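Local structure of thymine dioxygenase (Neurospora crassa, 5C3Q) at residues F20-F23 and T29-L32; E33-I38 and M166-V171. The protein binds thymine and 2-oxoglutarate beside a metal ion and probably hydroxylates the methyl group of thymine as a non-haem iron-dependent dioxygenase. One frame throughout, in Å; residues are numbered along the deposited sequence.

Contact 1. Residues F20-F23 and T29-L32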
# COMPACT_ATOMS: atom_id res chain seq x y z
N PHE A 20 14.86 7.88 7.76
CA PHE A 20 14.27 9.01 7.05
C PHE A 20 14.60 10.36 7.68
O PHE A 20 14.64 11.38 6.99
CB PHE A 20 12.75 8.83 6.92
CG PHE A 20 12.13 9.70 5.86
CD1 PHE A 20 12.48 9.55 4.53
CD2 PHE A 20 11.20 10.68 6.20
CE1 PHE A 20 11.91 10.34 3.55
CE2 PHE A 20 10.64 11.48 5.22
CZ PHE A 20 10.99 11.31 3.89
N SER A 21 14.84 10.37 8.99
CA SER A 21 15.19 11.61 9.70
C SER A 21 16.46 12.23 9.12
O SER A 21 16.65 13.45 9.18
CB SER A 21 15.34 11.36 11.20
OG SER A 21 16.56 10.70 11.51
N LYS A 22 17.34 11.41 8.55
CA LYS A 22 18.56 11.90 7.92
C LYS A 22 18.30 12.65 6.61
O LYS A 22 19.09 13.53 6.24
CB LYS A 22 19.56 10.75 7.74
CG LYS A 22 20.03 10.18 9.07
CD LYS A 22 21.06 9.07 8.93
CE LYS A 22 21.70 8.77 10.28
NZ LYS A 22 22.73 7.70 10.21
N PHE A 23 17.21 12.34 5.91
CA PHE A 23 16.79 13.15 4.76
C PHE A 23 16.17 14.47 5.23
O PHE A 23 16.44 15.53 4.66
CB PHE A 23 15.80 12.42 3.86
CG PHE A 23 15.23 13.29 2.76
CD1 PHE A 23 16.01 13.67 1.68
CD2 PHE A 23 13.92 13.75 2.84
CE1 PHE A 23 15.50 14.48 0.68
CE2 PHE A 23 13.40 14.56 1.84
CZ PHE A 23 14.19 14.93 0.76
N THR A 29 25.10 17.09 2.59
CA THR A 29 25.72 15.85 2.13
C THR A 29 24.90 14.63 2.56
O THR A 29 24.59 13.77 1.74
CB THR A 29 27.16 15.69 2.68
OG1 THR A 29 27.93 16.85 2.32
CG2 THR A 29 27.83 14.44 2.10
N LEU A 30 24.55 14.57 3.84
CA LEU A 30 23.76 13.46 4.38
C LEU A 30 22.37 13.37 3.74
O LEU A 30 21.86 12.27 3.49
CB LEU A 30 23.62 13.60 5.89
CG LEU A 30 22.90 12.48 6.64
CD1 LEU A 30 23.61 11.14 6.46
CD2 LEU A 30 22.78 12.83 8.11
N LYS A 31 21.77 14.53 3.49
CA LYS A 31 20.46 14.63 2.84
C LYS A 31 20.48 14.00 1.46
O LYS A 31 19.61 13.18 1.13
CB LYS A 31 20.08 16.11 2.72
CG LYS A 31 18.62 16.36 2.39
CD LYS A 31 18.13 17.70 2.95
CE LYS A 31 18.50 17.87 4.42
NZ LYS A 31 17.60 18.77 5.18
N LEU A 32 21.47 14.38 0.66
CA LEU A 32 21.64 13.84 -0.69
C LEU A 32 21.96 12.34 -0.67
O LEU A 32 21.39 11.58 -1.45
CB LEU A 32 22.74 14.60 -1.44
CG LEU A 32 22.96 14.18 -2.89
CD1 LEU A 32 21.72 14.42 -3.73
CD2 LEU A 32 24.15 14.93 -3.48

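Contact 2. Residues E33-I38 and M166-V171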
# COMPACT_ATOMS: atom_id res chain seq x y z
N GLU A 33 22.86 11.93 0.22
CA GLU A 33 23.20 10.51 0.37
C GLU A 33 21.94 9.69 0.66
O GLU A 33 21.73 8.63 0.09
CB GLU A 33 24.22 10.30 1.48
CG GLU A 33 24.66 8.84 1.65
CD GLU A 33 25.62 8.63 2.81
OE1 GLU A 33 26.68 8.01 2.60
OE2 GLU A 33 25.32 9.09 3.94
N THR A 34 21.11 10.20 1.57
CA THR A 34 19.90 9.50 1.98
C THR A 34 18.88 9.46 0.84
O THR A 34 18.25 8.42 0.60
CB THR A 34 19.29 10.16 3.23
OG1 THR A 34 20.29 10.23 4.26
CG2 THR A 34 18.11 9.37 3.75
N ALA A 35 18.71 10.57 0.15
CA ALA A 35 17.79 10.65 -0.99
C ALA A 35 18.19 9.67 -2.09
O ALA A 35 17.34 8.98 -2.65
CB ALA A 35 17.74 12.07 -1.53
N LYS A 36 19.49 9.62 -2.39
CA LYS A 36 20.02 8.67 -3.38
C LYS A 36 19.79 7.21 -2.97
O LYS A 36 19.52 6.37 -3.83
CB LYS A 36 21.51 8.91 -3.62
CG LYS A 36 21.82 10.15 -4.44
CD LYS A 36 23.31 10.41 -4.53
CE LYS A 36 23.62 11.56 -5.47
NZ LYS A 36 25.08 11.77 -5.62
N ALA A 37 19.90 6.92 -1.68
CA ALA A 37 19.66 5.57 -1.17
C ALA A 37 18.19 5.17 -1.33
O ALA A 37 17.88 4.04 -1.71
CB ALA A 37 20.08 5.46 0.29
N ILE A 38 17.30 6.11 -1.02
CA ILE A 38 15.86 5.92 -1.21
C ILE A 38 15.56 5.64 -2.68
O ILE A 38 14.91 4.66 -3.01
CB ILE A 38 15.06 7.14 -0.70
CG1 ILE A 38 15.11 7.20 0.83
CG2 ILE A 38 13.62 7.09 -1.18
CD1 ILE A 38 14.69 8.53 1.43
N MET A 166 8.36 11.80 -1.96
CA MET A 166 8.50 12.25 -3.35
C MET A 166 9.61 13.29 -3.48
O MET A 166 10.35 13.29 -4.46
CB MET A 166 7.18 12.80 -3.90
CG MET A 166 6.04 11.78 -4.00
SD MET A 166 6.46 10.18 -4.73
CE MET A 166 6.78 10.62 -6.44
N ARG A 167 9.75 14.16 -2.47
CA ARG A 167 10.87 15.11 -2.43
C ARG A 167 12.21 14.38 -2.39
O ARG A 167 13.14 14.78 -3.07
CB ARG A 167 10.75 16.07 -1.25
CG ARG A 167 9.72 17.15 -1.47
CD ARG A 167 9.51 18.02 -0.23
NE ARG A 167 8.43 18.97 -0.46
CZ ARG A 167 7.92 19.79 0.46
NH1 ARG A 167 8.39 19.79 1.70
NH2 ARG A 167 6.94 20.62 0.13
N ALA A 168 12.30 13.31 -1.60
CA ALA A 168 13.52 12.49 -1.57
C ALA A 168 13.81 11.87 -2.93
O ALA A 168 14.96 11.84 -3.37
CB ALA A 168 13.41 11.40 -0.51
N ILE A 169 12.78 11.38 -3.60
CA ILE A 169 12.93 10.85 -4.95
C ILE A 169 13.47 11.93 -5.90
O ILE A 169 14.37 11.66 -6.69
CB ILE A 169 11.61 10.25 -5.47
CG1 ILE A 169 11.32 8.93 -4.74
CG2 ILE A 169 11.67 10.04 -6.97
CD1 ILE A 169 9.94 8.37 -4.97
N ALA A 170 12.91 13.13 -5.83
CA ALA A 170 13.33 14.23 -6.70
C ALA A 170 14.78 14.63 -6.43
O ALA A 170 15.57 14.80 -7.36
CB ALA A 170 12.42 15.44 -6.51
N VAL A 171 15.13 14.75 -5.15
CA VAL A 171 16.50 15.09 -4.77
C VAL A 171 17.46 13.99 -5.24
O VAL A 171 18.53 14.28 -5.74
CB VAL A 171 16.63 15.32 -3.24
CG1 VAL A 171 18.09 15.45 -2.82
CG2 VAL A 171 15.86 16.58 -2.84

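Contact 1. Residues F20-F23 and T29-L32
Leu-30 and Lys-31 of helix 28-44 meet Lys-22 and Phe-23 of helix 21-25, an example of two successive helices, joined by a short turn, that pack on each other. Leu-30 lays CD2 against the root of the Lys-22 side chain, 3.9 Å from Lys-22 CB, while CD1 lies 4.1 Å from Lys-22 CD. The extended lysine passes on and carries its ammonium end away from the partner helix. Lys-31 differs: its methylenes wrap round a carbonyl oxygen, with CE 3.1 Å and CG 3.3 Å from Phe-23 O. A bend at chi3 (-49°) folds the chain over that oxygen. Lys-31 NZ is 3.5 Å from Phe-23 O, at an angle too poor for a hydrogen bond, and bonds weakly instead to the backbone oxygen of Leu-24. Higher up the same chain, Lys-31 CG touches Phe-23 CD1 at 3.8 Å, and the backbone oxygen of Lys-31 sits in plane at the edge of that ring. With an alanine at Leu-30, CD1 and CD2 are gone, and the methylenes of Lys-22 from CB to CD would probably lose their apolar cover on this side. Further out, Asp-27 OD1 accepts the N-H of Leu-30, and Thr-34 OG1 bonds to Leu-30 O, which probably steadies the first turn of the helix. Backbone hydrogen bonds between Phe-20 and Lys-51 tie the start of the pair to the sheet. The segments meet through Leu-30, lysine methylenes and the edge of the Phe-23 ring, with no hydrogen bond between them, and the positive charge of Lys-31 is probably drawn toward helix-end carbonyls.

Contact 2. Residues E33-I38 and M166-V171
Ala-35 and Ala-168 mark the crossing of helix 28-44 over helix 147-173, a near-perpendicular helix pair flanking the double-stranded beta-helix fold of this dioxygenase. The axes of the two short segments come within 7.7 Å at a crossing angle of -99°, and the CA atoms of the two alanines are 4.7 Å apart. Such closeness illustrates what small residues permit: neither alanine has anything beyond CB to hold the backbones apart.

Between side chains the contacts are all apolar. Ile-38 sends its CD1 to Ala-168 CB, 3.7 Å away; CG1 stands anti to its own carbonyl carbon (chi1 -71°) and the chain runs on extended, which gives the methyl its reach over the small side chain. On the other alanine, Val-171 applies CG1 to Ala-35 CB at 3.6 Å. The two alanine CB atoms are more distant, at 4.5 Å, so they are neighbours rather than close partners.

Within each helix, Val-171 N bonds to Arg-167 O and Ile-38 N to Thr-34 O in the regular helical way. Arg-167 takes no part in the crossing and forms a salt bridge with Asp-181 through NH2. Around the crossing, Phe-23 of helix 21-25 touches both Ala-35 and Ala-168, Ile-18 of strand 13-19 packs on Ile-38, and Phe-42 carries the helix-helix contact on to Ile-169.

The one close approach to a polar atom belongs to the methyl of Ala-35, whose CB rests 3.3 Å from the backbone oxygen of Ala-168.

Both contacts depend on helix 28-44, whose consecutive turns serve different partners: its beginning meets helix 21-25, and the following turns cross helix 147-173. Contact 1 lies partly buried toward the surface, where Lys-22 carries its ammonium away while Lys-31 turns its own back to the backbone carbonyl of Leu-24. Contact 2 is buried and uses two alanines, which let the helices come close, flanked by the branched Ile-38 and Val-171. Phe-23 joins them: its ring, which belongs to contact 1, reaches past Ala-35 until CZ is 3.4 Å from the backbone N of Ala-168. Lys-22 against Thr-34 and Leu-32 against Val-171 add to this three-helix cluster away from the metal and substrate site.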